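Side-chain contacts in 4-alpha-glucanotransferase (Aquifex aeolicus, PDB 1TZ7), which is an amylomaltase, also called disproportionating enzyme, whose fold is built round a parallel eight-stranded (beta/alpha) barrel: residues K422-Y427 and E439-L444; F379-Y382 and H388-H391; Y400-T403 and P408-G411. All blocks are in the same frame, centred on the assembly; numbering follows the deposited sequence.

Along the chain interaction 2 comes first, then interaction 3, then interaction 1, and all three lie in the part of the barrel built from strands 373-376, 397-400 and 452-456. Interaction 2 folds the connection between the first two of these strands onto itself. Interaction 3 lies across the loop that leads from strand 397-400 into helix 409-414, and interaction 1 packs the next two helices, 418-428 and 437-447, together before the chain enters strand 452-456. The centres of interactions 1 and 2 lie about 9 Å apart and atoms of the two contacts touch; interactions 1 and 3, about 12 Å apart between centres, also touch. Interactions 2 and 3, centres about 13 Å apart, do not.

Interaction 1: K422-Y427 and E439-L444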
ATOM      1  N   LYS A 422      24.581  -8.594  20.745  1.00 21.87           N
ATOM      2  CA  LYS A 422      25.224  -8.035  21.934  1.00 27.33           C
ATOM      3  C   LYS A 422      24.686  -6.640  22.225  1.00 29.07           C
ATOM      4  O   LYS A 422      24.382  -6.310  23.367  1.00 24.15           O
ATOM      5  CB  LYS A 422      26.735  -7.972  21.740  1.00 26.60           C
ATOM      6  CG  LYS A 422      27.507  -7.616  23.000  1.00 39.39           C
ATOM      7  CD  LYS A 422      29.002  -7.930  22.853  1.00 58.43           C
ATOM      8  CE  LYS A 422      29.853  -7.029  23.746  1.00 58.61           C
ATOM      9  NZ  LYS A 422      31.168  -7.643  24.074  1.00 67.52           N
ATOM     10  N   ARG A 423      24.571  -5.832  21.178  1.00 21.60           N
ATOM     11  CA  ARG A 423      24.054  -4.480  21.297  1.00 27.92           C
ATOM     12  C   ARG A 423      22.603  -4.483  21.801  1.00 28.50           C
ATOM     13  O   ARG A 423      22.211  -3.630  22.599  1.00 24.51           O
ATOM     14  CB  ARG A 423      24.118  -3.790  19.941  1.00 24.66           C
ATOM     15  CG  ARG A 423      25.494  -3.195  19.572  1.00 30.61           C
ATOM     16  CD  ARG A 423      25.368  -2.208  18.540  1.00 29.65           C
ATOM     17  NE  ARG A 423      26.132  -2.236  17.296  1.00 36.63           N
ATOM     18  CZ  ARG A 423      26.851  -3.197  16.695  1.00 38.70           C
ATOM     19  NH1 ARG A 423      26.897  -4.465  17.028  1.00 36.37           N
ATOM     20  NH2 ARG A 423      27.463  -2.809  15.612  1.00 38.75           N
ATOM     21  N   LEU A 424      21.817  -5.443  21.323  1.00 25.65           N
ATOM     22  CA  LEU A 424      20.413  -5.564  21.711  1.00 25.78           C
ATOM     23  C   LEU A 424      20.305  -5.925  23.193  1.00 21.52           C
ATOM     24  O   LEU A 424      19.557  -5.289  23.946  1.00 21.63           O
ATOM     25  CB  LEU A 424      19.720  -6.631  20.850  1.00 27.52           C
ATOM     26  CG  LEU A 424      18.278  -7.003  21.203  1.00 31.17           C
ATOM     27  CD1 LEU A 424      17.398  -5.789  21.203  1.00 50.96           C
ATOM     28  CD2 LEU A 424      17.750  -8.039  20.222  1.00 51.58           C
ATOM     29  N   PHE A 425      21.061  -6.941  23.603  1.00 20.87           N
ATOM     30  CA  PHE A 425      21.059  -7.404  24.988  1.00 24.10           C
ATOM     31  C   PHE A 425      21.519  -6.300  25.939  1.00 29.47           C
ATOM     32  O   PHE A 425      20.977  -6.146  27.026  1.00 20.58           O
ATOM     33  CB  PHE A 425      21.982  -8.624  25.155  1.00 19.62           C
ATOM     34  CG  PHE A 425      21.522  -9.863  24.403  1.00 26.90           C
ATOM     35  CD1 PHE A 425      22.447 -10.834  24.016  1.00 31.30           C
ATOM     36  CD2 PHE A 425      20.176 -10.063  24.092  1.00 20.66           C
ATOM     37  CE1 PHE A 425      22.040 -11.973  23.329  1.00 33.98           C
ATOM     38  CE2 PHE A 425      19.768 -11.208  23.404  1.00 34.77           C
ATOM     39  CZ  PHE A 425      20.704 -12.160  23.026  1.00 26.47           C
ATOM     40  N   GLU A 426      22.531  -5.542  25.520  1.00 23.24           N
ATOM     41  CA  GLU A 426      23.086  -4.476  26.354  1.00 25.64           C
ATOM     42  C   GLU A 426      22.094  -3.310  26.482  1.00 18.68           C
ATOM     43  O   GLU A 426      22.061  -2.624  27.502  1.00 24.09           O
ATOM     44  CB  GLU A 426      24.415  -3.984  25.776  1.00 23.18           C
ATOM     45  CG  GLU A 426      25.594  -4.883  26.114  1.00 28.88           C
ATOM     46  CD  GLU A 426      26.879  -4.458  25.428  1.00 45.32           C
ATOM     47  OE1 GLU A 426      27.956  -4.962  25.816  1.00 44.88           O
ATOM     48  OE2 GLU A 426      26.817  -3.625  24.504  1.00 52.36           O
ATOM     49  N   TYR A 427      21.291  -3.098  25.447  1.00 16.64           N
ATOM     50  CA  TYR A 427      20.276  -2.050  25.484  1.00 20.96           C
ATOM     51  C   TYR A 427      19.169  -2.409  26.480  1.00 28.05           C
ATOM     52  O   TYR A 427      18.661  -1.542  27.194  1.00 21.87           O
ATOM     53  CB  TYR A 427      19.680  -1.818  24.098  1.00 22.27           C
ATOM     54  CG  TYR A 427      19.016  -0.459  23.953  1.00 18.50           C
ATOM     55  CD1 TYR A 427      17.635  -0.333  23.987  1.00 19.99           C
ATOM     56  CD2 TYR A 427      19.778   0.695  23.793  1.00 19.32           C
ATOM     57  CE1 TYR A 427      17.019   0.913  23.860  1.00 22.87           C
ATOM     58  CE2 TYR A 427      19.178   1.942  23.665  1.00 22.99           C
ATOM     59  CZ  TYR A 427      17.793   2.043  23.702  1.00 21.78           C
ATOM     60  OH  TYR A 427      17.188   3.272  23.575  1.00 20.89           O
ATOM     61  N   GLU A 439       8.182  -9.382  22.445  1.00 26.95           N
ATOM     62  CA  GLU A 439       7.584  -8.649  23.554  1.00 29.68           C
ATOM     63  C   GLU A 439       8.490  -7.499  24.000  1.00 28.48           C
ATOM     64  O   GLU A 439       8.020  -6.392  24.248  1.00 26.35           O
ATOM     65  CB  GLU A 439       7.329  -9.591  24.728  1.00 25.17           C
ATOM     66  CG  GLU A 439       6.589  -8.952  25.889  1.00 41.85           C
ATOM     67  CD  GLU A 439       6.493  -9.867  27.095  1.00 48.58           C
ATOM     68  OE1 GLU A 439       6.423  -9.350  28.225  1.00 45.94           O
ATOM     69  OE2 GLU A 439       6.487 -11.107  26.912  1.00 50.72           O
ATOM     70  N   GLU A 440       9.790  -7.775  24.101  1.00 26.25           N
ATOM     71  CA  GLU A 440      10.752  -6.784  24.587  1.00 23.71           C
ATOM     72  C   GLU A 440      10.839  -5.595  23.641  1.00 27.33           C
ATOM     73  O   GLU A 440      10.957  -4.443  24.083  1.00 24.92           O
ATOM     74  CB  GLU A 440      12.139  -7.419  24.759  1.00 31.24           C
ATOM     75  CG  GLU A 440      12.672  -7.377  26.181  1.00 53.31           C
ATOM     76  CD  GLU A 440      11.692  -7.938  27.188  1.00 62.58           C
ATOM     77  OE1 GLU A 440      11.029  -7.140  27.882  1.00 59.43           O
ATOM     78  OE2 GLU A 440      11.583  -9.177  27.283  1.00 74.59           O
ATOM     79  N   LEU A 441      10.770  -5.868  22.341  1.00 23.09           N
ATOM     80  CA  LEU A 441      10.917  -4.825  21.335  1.00 23.76           C
ATOM     81  C   LEU A 441       9.621  -4.074  21.131  1.00 26.40           C
ATOM     82  O   LEU A 441       9.632  -2.899  20.792  1.00 26.63           O
ATOM     83  CB  LEU A 441      11.399  -5.425  20.004  1.00 25.97           C
ATOM     84  CG  LEU A 441      12.816  -6.031  20.016  1.00 35.06           C
ATOM     85  CD1 LEU A 441      13.422  -6.029  18.627  1.00 29.03           C
ATOM     86  CD2 LEU A 441      13.722  -5.297  20.990  1.00 38.30           C
ATOM     87  N   ILE A 442       8.496  -4.754  21.337  1.00 24.84           N
ATOM     88  CA  ILE A 442       7.204  -4.082  21.360  1.00 28.28           C
ATOM     89  C   ILE A 442       7.178  -3.043  22.488  1.00 22.31           C
ATOM     90  O   ILE A 442       6.762  -1.914  22.282  1.00 24.63           O
ATOM     91  CB  ILE A 442       6.058  -5.104  21.531  1.00 30.22           C
ATOM     92  CG1 ILE A 442       5.794  -5.830  20.202  1.00 29.32           C
ATOM     93  CG2 ILE A 442       4.777  -4.406  22.002  1.00 31.84           C
ATOM     94  CD1 ILE A 442       5.031  -7.138  20.355  1.00 32.68           C
ATOM     95  N   ARG A 443       7.636  -3.441  23.674  1.00 24.27           N
ATOM     96  CA  ARG A 443       7.715  -2.523  24.819  1.00 19.85           C
ATOM     97  C   ARG A 443       8.577  -1.299  24.503  1.00 26.11           C
ATOM     98  O   ARG A 443       8.217  -0.185  24.850  1.00 23.94           O
ATOM     99  CB  ARG A 443       8.279  -3.236  26.038  1.00 22.29           C
ATOM    100  CG  ARG A 443       7.294  -4.154  26.732  1.00 24.52           C
ATOM    101  CD  ARG A 443       7.869  -4.855  27.947  1.00 27.26           C
ATOM    102  NE  ARG A 443       6.970  -5.880  28.469  1.00 33.26           N
ATOM    103  CZ  ARG A 443       6.058  -5.675  29.419  1.00 40.18           C
ATOM    104  NH1 ARG A 443       5.913  -4.473  29.965  1.00 27.60           N
ATOM    105  NH2 ARG A 443       5.288  -6.677  29.828  1.00 41.33           N
ATOM    106  N   LEU A 444       9.717  -1.523  23.841  1.00 22.49           N
ATOM    107  CA  LEU A 444      10.639  -0.432  23.484  1.00 28.28           C
ATOM    108  C   LEU A 444       9.969   0.559  22.515  1.00 29.02           C
ATOM    109  O   LEU A 444      10.136   1.775  22.634  1.00 26.87           O
ATOM    110  CB  LEU A 444      11.915  -1.004  22.840  1.00 27.04           C
ATOM    111  CG  LEU A 444      13.236  -0.996  23.646  1.00 35.79           C
ATOM    112  CD1 LEU A 444      13.026  -0.816  25.124  1.00 28.56           C
ATOM    113  CD2 LEU A 444      14.019  -2.258  23.373  1.00 26.41           C
TER
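L424 reaches with its CD1 methyl to the CD2 methyl of L441, 3.7 Å away, the two branched side chains lying at a slant to one another. CG of L424 stands anti to the backbone N (chi1 174°), which swings the isobutyl group toward the facing helix although its first bond does not aim there. L441 uses a different staggered position, with CG anti to the carbonyl carbon. Leucine suits both places because a forked, flexible end can fill the space between helices whose backbones stay well apart, 9.5 Å from CA of L424 to CA of L441. One turn further on, L444 sets its CD2 at the rim of the Y427 ring, near the ring plane and 4.1 Å from CD1 of Y427. Helices 418-428 and 437-447 both belong to the connection from strand 397-400 to strand 452-456, so the contact packs two helices of one beta-alpha-beta crossover together. Helix 409-414 of the same crossover packs against both leucines of the first pair: F413 lies on L424, and I409 and W412 on L441. Tyrosine combines an apolar flank for L444 with a hydroxyl that is hydrogen-bonded to ND1 of H391, outside the helices. Elsewhere on helix 437-447, E439 and R443 form a weak i to i+4 salt bridge, OE1 of E439 lying at the edge of the guanidinium, 3.3 Å from NH2 of R443.

Interaction 2: F379-Y382 and H388-H391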
ATOM      1  N   PHE A 379      16.065  -2.015  12.800  1.00 26.40           N
ATOM      2  CA  PHE A 379      17.285  -1.366  12.278  1.00 26.73           C
ATOM      3  C   PHE A 379      18.149  -0.746  13.398  1.00 30.10           C
ATOM      4  O   PHE A 379      19.137  -0.077  13.117  1.00 31.02           O
ATOM      5  CB  PHE A 379      16.915  -0.253  11.279  1.00 31.22           C
ATOM      6  CG  PHE A 379      16.268  -0.751   9.997  1.00 32.95           C
ATOM      7  CD1 PHE A 379      15.531   0.123   9.203  1.00 35.72           C
ATOM      8  CD2 PHE A 379      16.405  -2.076   9.584  1.00 35.26           C
ATOM      9  CE1 PHE A 379      14.938  -0.314   8.026  1.00 45.91           C
ATOM     10  CE2 PHE A 379      15.812  -2.512   8.406  1.00 37.69           C
ATOM     11  CZ  PHE A 379      15.078  -1.627   7.628  1.00 43.91           C
ATOM     12  N   ALA A 380      17.774  -0.971  14.657  1.00 29.26           N
ATOM     13  CA  ALA A 380      18.295  -0.152  15.768  1.00 28.72           C
ATOM     14  C   ALA A 380      19.630  -0.661  16.332  1.00 24.83           C
ATOM     15  O   ALA A 380      20.322   0.066  17.049  1.00 24.43           O
ATOM     16  CB  ALA A 380      17.262  -0.054  16.880  1.00 29.91           C
ATOM     17  N   PHE A 381      19.989  -1.898  16.012  1.00 30.79           N
ATOM     18  CA  PHE A 381      21.062  -2.588  16.741  1.00 29.21           C
ATOM     19  C   PHE A 381      22.243  -2.992  15.840  1.00 29.22           C
ATOM     20  O   PHE A 381      23.039  -3.866  16.199  1.00 27.74           O
ATOM     21  CB  PHE A 381      20.491  -3.798  17.470  1.00 27.96           C
ATOM     22  CG  PHE A 381      19.335  -3.462  18.347  1.00 22.04           C
ATOM     23  CD1 PHE A 381      18.032  -3.715  17.935  1.00 30.87           C
ATOM     24  CD2 PHE A 381      19.539  -2.856  19.576  1.00 32.07           C
ATOM     25  CE1 PHE A 381      16.960  -3.384  18.741  1.00 37.46           C
ATOM     26  CE2 PHE A 381      18.470  -2.526  20.387  1.00 26.91           C
ATOM     27  CZ  PHE A 381      17.180  -2.788  19.969  1.00 22.67           C
ATOM     28  N   TYR A 382      22.357  -2.339  14.683  1.00 25.44           N
ATOM     29  CA  TYR A 382      23.547  -2.475  13.830  1.00 33.05           C
ATOM     30  C   TYR A 382      24.591  -1.411  14.175  1.00 37.25           C
ATOM     31  O   TYR A 382      25.746  -1.521  13.785  1.00 37.03           O
ATOM     32  CB  TYR A 382      23.165  -2.360  12.352  1.00 36.46           C
ATOM     33  CG  TYR A 382      22.144  -3.376  11.902  1.00 28.23           C
ATOM     34  CD1 TYR A 382      21.018  -2.987  11.191  1.00 31.97           C
ATOM     35  CD2 TYR A 382      22.307  -4.728  12.182  1.00 48.59           C
ATOM     36  CE1 TYR A 382      20.081  -3.911  10.775  1.00 33.66           C
ATOM     37  CE2 TYR A 382      21.372  -5.663  11.770  1.00 34.66           C
ATOM     38  CZ  TYR A 382      20.262  -5.248  11.069  1.00 34.98           C
ATOM     39  OH  TYR A 382      19.332  -6.162  10.657  1.00 25.20           O
ATOM     40  N   HIS A 388      17.218   4.764  15.032  1.00 25.16           N
ATOM     41  CA  HIS A 388      16.067   3.899  15.223  1.00 23.90           C
ATOM     42  C   HIS A 388      16.012   3.309  16.644  1.00 19.81           C
ATOM     43  O   HIS A 388      15.088   2.570  16.978  1.00 22.11           O
ATOM     44  CB  HIS A 388      16.078   2.770  14.196  1.00 31.37           C
ATOM     45  CG  HIS A 388      16.053   3.243  12.778  1.00 32.94           C
ATOM     46  ND1 HIS A 388      14.977   3.034  11.943  1.00 35.45           N
ATOM     47  CD2 HIS A 388      16.976   3.908  12.042  1.00 39.74           C
ATOM     48  CE1 HIS A 388      15.238   3.551  10.755  1.00 38.27           C
ATOM     49  NE2 HIS A 388      16.445   4.087  10.789  1.00 32.09           N
ATOM     50  N   LEU A 389      17.000   3.633  17.470  1.00 23.36           N
ATOM     51  CA  LEU A 389      16.916   3.329  18.900  1.00 22.62           C
ATOM     52  C   LEU A 389      15.815   4.198  19.554  1.00 26.46           C
ATOM     53  O   LEU A 389      15.667   5.373  19.225  1.00 23.90           O
ATOM     54  CB  LEU A 389      18.265   3.574  19.588  1.00 19.52           C
ATOM     55  CG  LEU A 389      19.351   2.524  19.294  1.00 26.11           C
ATOM     56  CD1 LEU A 389      20.732   3.059  19.634  1.00 31.66           C
ATOM     57  CD2 LEU A 389      19.073   1.237  20.052  1.00 27.14           C
ATOM     58  N   PRO A 390      15.044   3.603  20.460  1.00 24.28           N
ATOM     59  CA  PRO A 390      13.920   4.297  21.106  1.00 25.22           C
ATOM     60  C   PRO A 390      14.262   5.704  21.594  1.00 22.85           C
ATOM     61  O   PRO A 390      13.491   6.634  21.362  1.00 26.49           O
ATOM     62  CB  PRO A 390      13.590   3.393  22.284  1.00 23.71           C
ATOM     63  CG  PRO A 390      13.991   2.035  21.836  1.00 33.82           C
ATOM     64  CD  PRO A 390      15.172   2.212  20.924  1.00 28.51           C
ATOM     65  N   HIS A 391      15.409   5.862  22.246  1.00 20.36           N
ATOM     66  CA  HIS A 391      15.762   7.148  22.842  1.00 18.61           C
ATOM     67  C   HIS A 391      16.153   8.218  21.818  1.00 26.34           C
ATOM     68  O   HIS A 391      16.334   9.384  22.176  1.00 22.62           O
ATOM     69  CB  HIS A 391      16.851   6.975  23.909  1.00 20.39           C
ATOM     70  CG  HIS A 391      18.247   6.831  23.374  1.00 22.03           C
ATOM     71  ND1 HIS A 391      18.984   5.681  23.537  1.00 24.74           N
ATOM     72  CD2 HIS A 391      19.063   7.711  22.744  1.00 26.01           C
ATOM     73  CE1 HIS A 391      20.183   5.849  23.008  1.00 26.12           C
ATOM     74  NE2 HIS A 391      20.254   7.071  22.520  1.00 19.46           N
TER
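The carbonyl oxygen of H388 accepts a hydrogen bond from the hydroxyl of Y399 while the CB methyl of A380 presses against it, 3.4 Å away. A second polar atom of the same residue, ND1 of the imidazole, accepts the backbone N-H of V376, which fixes how the ring is turned. Over one face of that ring sits CB of F379, 4.0 Å from the ring centroid and only 15° off its normal, a CH-pi contact. The phenyl group of F379 then turns its edge toward the face of the same imidazole, with CD1 of F379 3.8 Å from CE1 of H388 and the two planes 75° apart, in an offset edge-to-face pair. Both side chains have CG anti to the carbonyl carbon, and they run side by side in the same direction. Histidine suits the site because one flat ring offers a pi face and an acceptor at its rim. Alanine is small enough for the two backbones to approach, A380 CA lying 4.7 Å from H388 CA. L389 fills the next position: its CD2 lies 3.5 Å from O of A380 and 3.8 Å from CE2 of F381. The loop thus spans strands 373-376 and 397-400, hydrogen-bonded to V376 and Y399 in them, while helix 418-428 covers its other flank, L424 packing on F381 and Y427 on L389.

Interaction 3: Y400-T403 and P408-G411; sequences YTST and PIRG
Two torsions of I409, chi1 -75° and chi2 -61°, fold its long branch back so that CD1 comes to rest 3.5 Å from the carbonyl oxygen of T401. From the same segment as T401, S402 turns OG between its backbone N and carbonyl carbon (chi1 59°) and so faces CA of P408 at 4.0 Å. The 4.1 Å from OG of S402 to N of I409 is too long for a hydrogen bond, and the two polar groups are joined instead through a third residue. D459, from helix 457-460, takes the hydroxyls of T401 and S402 on OD2 and the N-H of I409 on OD1, so one carboxylate ties the loop to the start of the helix. Small hydroxyl residues suit the loop side, since they can hydrogen-bond while buried. OG1 of T401 has a further partner in the backbone N-H of Q456, which makes this threonine both donor and acceptor. The segments lie where strand 397-400 of the (beta/alpha) barrel gives way to helix 409-414, at the head of the crossover to strand 452-456. P408 occupies the N-cap position. Proline is tolerated there because its lack of an N-H costs the helix no intrahelical bond, although it has no side-chain group to cap with. The carboxylate of D459 probably also interacts favourably with the positive end of the helix dipole. Isoleucine suits the helix side, its apolar branches being buried where V437 and N438 of helix 437-447 pack against them.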
ATOM      1  N   TYR A 400       7.884   1.648  13.912  1.00 28.05           N
ATOM      2  CA  TYR A 400       7.463   0.273  13.619  1.00 27.11           C
ATOM      3  C   TYR A 400       8.337  -0.721  14.368  1.00 29.35           C
ATOM      4  O   TYR A 400       9.512  -0.466  14.597  1.00 30.05           O
ATOM      5  CB  TYR A 400       7.573   0.002  12.108  1.00 31.07           C
ATOM      6  CG  TYR A 400       6.661   0.863  11.267  1.00 27.86           C
ATOM      7  CD1 TYR A 400       7.041   2.144  10.880  1.00 32.36           C
ATOM      8  CD2 TYR A 400       5.415   0.399  10.863  1.00 32.14           C
ATOM      9  CE1 TYR A 400       6.203   2.939  10.107  1.00 32.92           C
ATOM     10  CE2 TYR A 400       4.569   1.184  10.092  1.00 29.39           C
ATOM     11  CZ  TYR A 400       4.967   2.452   9.717  1.00 35.58           C
ATOM     12  OH  TYR A 400       4.119   3.238   8.955  1.00 32.27           O
ATOM     13  N   THR A 401       7.761  -1.864  14.740  1.00 27.73           N
ATOM     14  CA  THR A 401       8.567  -3.019  15.127  1.00 28.02           C
ATOM     15  C   THR A 401       9.271  -3.550  13.897  1.00 29.17           C
ATOM     16  O   THR A 401      10.490  -3.703  13.878  1.00 28.77           O
ATOM     17  CB  THR A 401       7.683  -4.136  15.764  1.00 30.62           C
ATOM     18  OG1 THR A 401       6.599  -4.471  14.892  1.00 27.99           O
ATOM     19  CG2 THR A 401       7.002  -3.643  17.035  1.00 35.49           C
ATOM     20  N   SER A 402       8.487  -3.827  12.865  1.00 31.42           N
ATOM     21  CA  SER A 402       9.022  -4.178  11.560  1.00 28.83           C
ATOM     22  C   SER A 402       7.992  -3.837  10.483  1.00 32.32           C
ATOM     23  O   SER A 402       6.874  -3.408  10.794  1.00 31.37           O
ATOM     24  CB  SER A 402       9.387  -5.672  11.512  1.00 32.21           C
ATOM     25  OG  SER A 402       8.263  -6.485  11.776  1.00 28.46           O
ATOM     26  N   THR A 403       8.371  -4.005   9.224  1.00 32.71           N
ATOM     27  CA  THR A 403       7.468  -3.700   8.111  1.00 32.79           C
ATOM     28  C   THR A 403       7.325  -4.881   7.184  1.00 32.84           C
ATOM     29  O   THR A 403       7.975  -5.910   7.353  1.00 28.34           O
ATOM     30  CB  THR A 403       7.977  -2.477   7.302  1.00 37.67           C
ATOM     31  OG1 THR A 403       9.162  -2.828   6.569  1.00 31.89           O
ATOM     32  CG2 THR A 403       8.425  -1.339   8.231  1.00 33.63           C
ATOM     33  N   PRO A 408       9.753 -10.589  10.027  1.00 31.28           N
ATOM     34  CA  PRO A 408       9.221 -10.319  11.361  1.00 29.05           C
ATOM     35  C   PRO A 408      10.327 -10.413  12.399  1.00 27.46           C
ATOM     36  O   PRO A 408      11.304 -11.135  12.186  1.00 27.60           O
ATOM     37  CB  PRO A 408       8.176 -11.430  11.560  1.00 33.62           C
ATOM     38  CG  PRO A 408       7.808 -11.855  10.179  1.00 35.27           C
ATOM     39  CD  PRO A 408       9.064 -11.715   9.371  1.00 38.24           C
ATOM     40  N   ILE A 409      10.177  -9.683  13.497  1.00 27.60           N
ATOM     41  CA  ILE A 409      11.231  -9.564  14.513  1.00 27.13           C
ATOM     42  C   ILE A 409      11.830 -10.917  14.922  1.00 27.34           C
ATOM     43  O   ILE A 409      13.041 -11.033  15.103  1.00 26.70           O
ATOM     44  CB  ILE A 409      10.676  -8.825  15.762  1.00 21.14           C
ATOM     45  CG1 ILE A 409      10.545  -7.323  15.479  1.00 28.43           C
ATOM     46  CG2 ILE A 409      11.576  -9.068  16.994  1.00 23.59           C
ATOM     47  CD1 ILE A 409      11.875  -6.633  15.126  1.00 46.15           C
ATOM     48  N   ARG A 410      10.983 -11.933  15.070  1.00 30.27           N
ATOM     49  CA  ARG A 410      11.442 -13.236  15.564  1.00 30.10           C
ATOM     50  C   ARG A 410      12.362 -13.924  14.553  1.00 26.57           C
ATOM     51  O   ARG A 410      13.324 -14.577  14.935  1.00 22.12           O
ATOM     52  CB  ARG A 410      10.251 -14.142  15.891  1.00 25.83           C
ATOM     53  CG  ARG A 410      10.643 -15.473  16.574  1.00 29.06           C
ATOM     54  CD  ARG A 410       9.451 -16.278  17.093  1.00 29.54           C
ATOM     55  NE  ARG A 410       9.865 -17.406  17.927  1.00 24.87           N
ATOM     56  CZ  ARG A 410       9.024 -18.237  18.541  1.00 33.76           C
ATOM     57  NH1 ARG A 410       7.716 -18.076  18.423  1.00 28.10           N
ATOM     58  NH2 ARG A 410       9.494 -19.235  19.278  1.00 28.63           N
ATOM     59  N   GLY A 411      12.051 -13.777  13.264  1.00 27.15           N
ATOM     60  CA  GLY A 411      12.877 -14.340  12.202  1.00 30.61           C
ATOM     61  C   GLY A 411      14.142 -13.529  11.962  1.00 25.81           C
ATOM     62  O   GLY A 411      15.190 -14.075  11.637  1.00 30.58           O
TER